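Local structure of G-protein alpha subunit Galpha7 (Naegleria fowleri, 6NE6) at residues I12-A17 against L201-L206; L246-D251 against F301-L306. The protein probably binds and hydrolyses GTP as the alpha subunit of a heterotrimeric G protein, switching between nucleotide states to relay signals in the amoeba. One frame throughout, in Å; residues are numbered along the deposited sequence.

Contact 1 (I12-A17 against L201-L206)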
# COMPACT_ATOMS: atom_id res chain seq x y z
N ILE A 12 -11.74 1.63 14.85
CA ILE A 12 -10.62 0.78 14.47
C ILE A 12 -9.64 1.65 13.71
O ILE A 12 -9.97 2.17 12.63
CB ILE A 12 -11.08 -0.40 13.61
CG1 ILE A 12 -12.15 -1.20 14.35
CG2 ILE A 12 -9.90 -1.26 13.18
CD1 ILE A 12 -12.74 -2.29 13.50
N LEU A 13 -8.43 1.80 14.26
CA LEU A 13 -7.42 2.69 13.71
C LEU A 13 -6.45 1.91 12.85
O LEU A 13 -5.86 0.93 13.32
CB LEU A 13 -6.64 3.39 14.83
CG LEU A 13 -5.45 4.28 14.42
CD1 LEU A 13 -5.91 5.45 13.56
CD2 LEU A 13 -4.71 4.78 15.68
N LEU A 14 -6.24 2.37 11.62
CA LEU A 14 -5.22 1.79 10.75
C LEU A 14 -3.88 2.44 11.05
O LEU A 14 -3.77 3.67 11.07
CB LEU A 14 -5.59 2.01 9.28
CG LEU A 14 -6.77 1.20 8.74
CD1 LEU A 14 -7.21 1.79 7.41
CD2 LEU A 14 -6.37 -0.27 8.57
N VAL A 15 -2.86 1.61 11.28
CA VAL A 15 -1.50 2.05 11.62
C VAL A 15 -0.54 1.29 10.71
O VAL A 15 -0.70 0.08 10.51
CB VAL A 15 -1.19 1.79 13.10
CG1 VAL A 15 0.24 2.15 13.47
CG2 VAL A 15 -2.17 2.57 14.00
N GLY A 16 0.42 1.99 10.12
CA GLY A 16 1.40 1.32 9.28
C GLY A 16 2.21 2.33 8.49
O GLY A 16 1.89 3.52 8.43
N ALA A 17 3.23 1.81 7.82
CA ALA A 17 4.10 2.63 6.98
C ALA A 17 3.36 3.10 5.72
O ALA A 17 2.23 2.69 5.42
CB ALA A 17 5.36 1.86 6.60
N LEU A 201 -5.31 -1.86 13.88
CA LEU A 201 -4.84 -2.79 12.85
C LEU A 201 -3.47 -2.30 12.44
O LEU A 201 -3.35 -1.30 11.73
CB LEU A 201 -5.78 -2.84 11.65
CG LEU A 201 -7.25 -3.16 11.90
CD1 LEU A 201 -7.94 -3.45 10.59
CD2 LEU A 201 -7.39 -4.34 12.88
N PHE A 202 -2.43 -3.01 12.90
CA PHE A 202 -1.05 -2.68 12.55
C PHE A 202 -0.75 -3.39 11.24
O PHE A 202 -0.71 -4.62 11.19
CB PHE A 202 -0.09 -3.11 13.65
CG PHE A 202 1.25 -2.44 13.54
CD1 PHE A 202 2.17 -2.85 12.60
CD2 PHE A 202 1.56 -1.38 14.37
CE1 PHE A 202 3.40 -2.20 12.49
CE2 PHE A 202 2.77 -0.74 14.28
CZ PHE A 202 3.69 -1.15 13.33
N VAL A 203 -0.55 -2.63 10.17
CA VAL A 203 -0.45 -3.21 8.83
C VAL A 203 1.00 -3.22 8.39
O VAL A 203 1.66 -2.17 8.38
CB VAL A 203 -1.30 -2.43 7.81
CG1 VAL A 203 -1.25 -3.12 6.45
CG2 VAL A 203 -2.74 -2.27 8.31
N CYS A 204 1.50 -4.40 8.00
CA CYS A 204 2.86 -4.58 7.51
C CYS A 204 2.80 -5.30 6.18
O CYS A 204 1.97 -6.19 5.99
CB CYS A 204 3.73 -5.38 8.47
SG CYS A 204 4.07 -4.51 10.02
N SER A 205 3.70 -4.93 5.27
CA SER A 205 3.75 -5.59 3.98
C SER A 205 4.50 -6.92 4.07
O SER A 205 5.65 -6.96 4.52
CB SER A 205 4.42 -4.68 2.94
OG SER A 205 4.66 -5.41 1.75
N LEU A 206 3.85 -8.00 3.62
CA LEU A 206 4.54 -9.28 3.47
C LEU A 206 5.49 -9.26 2.27
O LEU A 206 6.48 -9.98 2.25
CB LEU A 206 3.51 -10.39 3.31
CG LEU A 206 3.82 -11.84 3.66
CD1 LEU A 206 4.35 -11.95 5.08
CD2 LEU A 206 2.54 -12.65 3.50
O HOH W 1 3.96 -0.92 8.27
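Ile12 CG2 presses on Leu201 CG at 3.5 Å, the closest side-chain approach between the neighbouring parallel strands 12-16 and 201-205. With CG2 anti to its backbone N, Ile12 sets this methyl over the branch point of Leu201, within reach of both Leu201 methyls. On the same face Leu14 CD2 touches Leu201 CB at 4.1 Å and Val203 CG2 at 4.2 Å. Helices 22-32 and 308-326 pack over this apolar side, through Ile25 and Phe26 on Leu14 and Leu315 and Ile318 on Leu201. Three backbone bonds join the strands: Leu201 N to Leu13 O, Val15 N to Leu201 O, and Val203 N to Val15 O, the last the shortest at 2.7 Å. The other face is thinner: Val15 CG1 meets Phe202 CD2 at 3.9 Å, and the Phe202 ring goes on to an edge-to-face contact with Phe229. Near the partly exposed Gly16 a water takes over, accepting from Ala17 N at 2.9 Å and donating to Val203 O at 2.6 Å. Beyond Val15 this water bridge thus takes the place of direct N-H to O bonds. The chemistry implies two regimes, apolar contacts and direct backbone bonds from Ile12 to Val15 and a water-mediated link at Ala17, where the segment from Gly16 onward is consistent with the start of a Walker A P-loop.

Contact 2 (L246-D251 against F301-L306)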
# COMPACT_ATOMS: atom_id res chain seq x y z
N LEU A 246 -1.75 -7.21 10.79
CA LEU A 246 -2.21 -7.60 9.46
C LEU A 246 -1.00 -7.66 8.54
O LEU A 246 -0.37 -6.63 8.28
CB LEU A 246 -3.24 -6.62 8.94
CG LEU A 246 -4.70 -6.88 9.29
CD1 LEU A 246 -4.92 -6.84 10.81
CD2 LEU A 246 -5.56 -5.84 8.58
N LEU A 247 -0.67 -8.85 8.05
CA LEU A 247 0.44 -9.01 7.11
C LEU A 247 -0.19 -8.96 5.72
O LEU A 247 -0.82 -9.93 5.28
CB LEU A 247 1.20 -10.31 7.39
CG LEU A 247 1.89 -10.30 8.76
CD1 LEU A 247 2.49 -11.67 9.14
CD2 LEU A 247 2.96 -9.23 8.83
N ASN A 248 -0.04 -7.82 5.06
CA ASN A 248 -0.77 -7.45 3.86
C ASN A 248 0.05 -7.77 2.62
O ASN A 248 1.22 -8.18 2.69
CB ASN A 248 -1.12 -5.95 3.94
CG ASN A 248 -2.04 -5.49 2.83
OD1 ASN A 248 -2.89 -6.24 2.34
ND2 ASN A 248 -1.86 -4.24 2.42
N LYS A 249 -0.59 -7.62 1.46
CA LYS A 249 0.01 -7.92 0.16
C LYS A 249 0.40 -9.40 0.05
O LYS A 249 1.38 -9.74 -0.61
CB LYS A 249 1.21 -7.01 -0.14
CG LYS A 249 0.91 -5.52 0.07
CD LYS A 249 2.07 -4.64 -0.37
CE LYS A 249 1.76 -3.17 -0.13
NZ LYS A 249 2.86 -2.30 -0.68
N HIS A 250 -0.40 -10.26 0.68
CA HIS A 250 -0.11 -11.69 0.71
C HIS A 250 0.03 -12.28 -0.69
O HIS A 250 0.97 -13.02 -0.98
CB HIS A 250 -1.22 -12.42 1.49
CG HIS A 250 -1.14 -13.91 1.40
ND1 HIS A 250 -1.67 -14.62 0.35
CD2 HIS A 250 -0.63 -14.83 2.26
CE1 HIS A 250 -1.46 -15.91 0.54
NE2 HIS A 250 -0.84 -16.07 1.69
N ASP A 251 -0.90 -11.96 -1.59
CA ASP A 251 -0.84 -12.56 -2.92
C ASP A 251 0.37 -12.07 -3.72
O ASP A 251 0.94 -12.85 -4.51
CB ASP A 251 -2.16 -12.30 -3.66
CG ASP A 251 -3.34 -13.12 -3.10
OD1 ASP A 251 -3.13 -14.00 -2.22
OD2 ASP A 251 -4.49 -12.88 -3.51
N PHE A 301 -3.19 -11.82 11.16
CA PHE A 301 -3.94 -12.23 9.98
C PHE A 301 -3.13 -11.93 8.73
O PHE A 301 -2.49 -10.88 8.62
CB PHE A 301 -5.30 -11.50 9.85
CG PHE A 301 -6.30 -11.83 10.92
CD1 PHE A 301 -7.20 -12.87 10.76
CD2 PHE A 301 -6.35 -11.09 12.09
CE1 PHE A 301 -8.13 -13.18 11.75
CE2 PHE A 301 -7.28 -11.40 13.09
CZ PHE A 301 -8.16 -12.43 12.92
N PHE A 302 -3.16 -12.86 7.77
CA PHE A 302 -2.65 -12.58 6.44
C PHE A 302 -3.79 -12.01 5.61
O PHE A 302 -4.94 -12.46 5.74
CB PHE A 302 -2.13 -13.85 5.76
CG PHE A 302 -0.97 -14.49 6.48
CD1 PHE A 302 0.30 -13.94 6.37
CD2 PHE A 302 -1.15 -15.62 7.25
CE1 PHE A 302 1.37 -14.53 7.01
CE2 PHE A 302 -0.08 -16.21 7.90
CZ PHE A 302 1.18 -15.65 7.78
N VAL A 303 -3.49 -11.05 4.74
CA VAL A 303 -4.54 -10.44 3.93
C VAL A 303 -3.96 -9.94 2.61
O VAL A 303 -2.76 -9.67 2.49
CB VAL A 303 -5.25 -9.30 4.70
CG1 VAL A 303 -4.34 -8.12 4.88
CG2 VAL A 303 -6.55 -8.90 3.99
N THR A 304 -4.82 -9.86 1.60
CA THR A 304 -4.49 -9.16 0.36
C THR A 304 -5.55 -8.08 0.20
O THR A 304 -6.67 -8.37 -0.22
CB THR A 304 -4.47 -10.11 -0.83
OG1 THR A 304 -3.48 -11.12 -0.61
CG2 THR A 304 -4.10 -9.35 -2.11
N ALA A 305 -5.19 -6.85 0.57
CA ALA A 305 -6.17 -5.77 0.56
C ALA A 305 -6.72 -5.50 -0.83
O ALA A 305 -7.87 -5.07 -0.97
CB ALA A 305 -5.54 -4.49 1.12
N LEU A 306 -5.94 -5.77 -1.88
CA LEU A 306 -6.44 -5.57 -3.24
C LEU A 306 -7.50 -6.59 -3.62
O LEU A 306 -8.22 -6.39 -4.60
CB LEU A 306 -5.28 -5.61 -4.24
CG LEU A 306 -4.31 -4.43 -4.17
CD1 LEU A 306 -3.07 -4.70 -5.02
CD2 LEU A 306 -5.00 -3.16 -4.67
O HOH W 2 -4.74 -13.04 0.58
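Leu246 and Leu247 pair in parallel with Phe301 and Phe302, Leu247 N giving to Phe301 O at 2.8 Å and Leu247 O taking Val303 N; segment 301-306 leaves the strand after Phe302 and segment 246-251 after Asn248, yet they stay in step as far as Lys249 and Thr304. Leu247 and Phe302 run alongside one another in the same direction, with CD1 of the leucine 3.7 Å from CE1 of the phenylalanine. Asn248 has CG anti to its backbone N (chi1 -173°), and its amide reaches across to segment 301-306. There OD1 accepts Ala305 N at 3.0 Å, in the carbonyl plane, and also a weak bond from Lys249 N; ND2 bonds to Ser20 O, so both ends of the amide are held and its flip is fixed. Lys249 adopts a left-handed backbone conformation (phi 61°) right before helix 250-258, whose first N-H groups turn to segment 301-306: His250 N to Val303 O at 3.0 Å and Asp251 N to Thr304 OG1 at 2.9 Å. His250 ND1 bonds to Asp251 OD1 at 3.0 Å, the oxygen lying in the ring plane and met on its anti side, while His250 NE2 meets Lys281 NZ. Residues 248-251 read Asn-Lys-His-Asp, which matches the NKxD motif that reads guanine in G proteins, and Thr304-Ala305 probably belong to the loop equivalent to TCAT. Lys249 NZ forms a salt bridge with Asp129. Strand 199-205 flanks strand 242-248 on the side away from 297-302, an edge strand of the sheet within this chain; helix 308-326 packs on Phe301 and Val303, and helix 22-32 on Leu246 and Ala305.

Contacts 1 and 2 are two joints of one sheet, separated by the pairing of strands 199-205 and 242-248, their centres about 10 Å apart. Cys204 O lies 2.7 Å from Asn248 N, and Leu206 N lies 2.8 Å from Asn248 O, both probable hydrogen bonds. Val203 CG1 packs on Asn248 CB at 3.8 Å, so Val203, whose N bonds to Val15 O, also touches the residue that opens the NKxD-like sequence. In G proteins the P-loop wraps the phosphates while NKxD and the TCAT-like loop read the base. By analogy contact 1 lies next to the phosphate end of the nucleotide site and contact 2 at its guanine end, though no nucleotide is bound here.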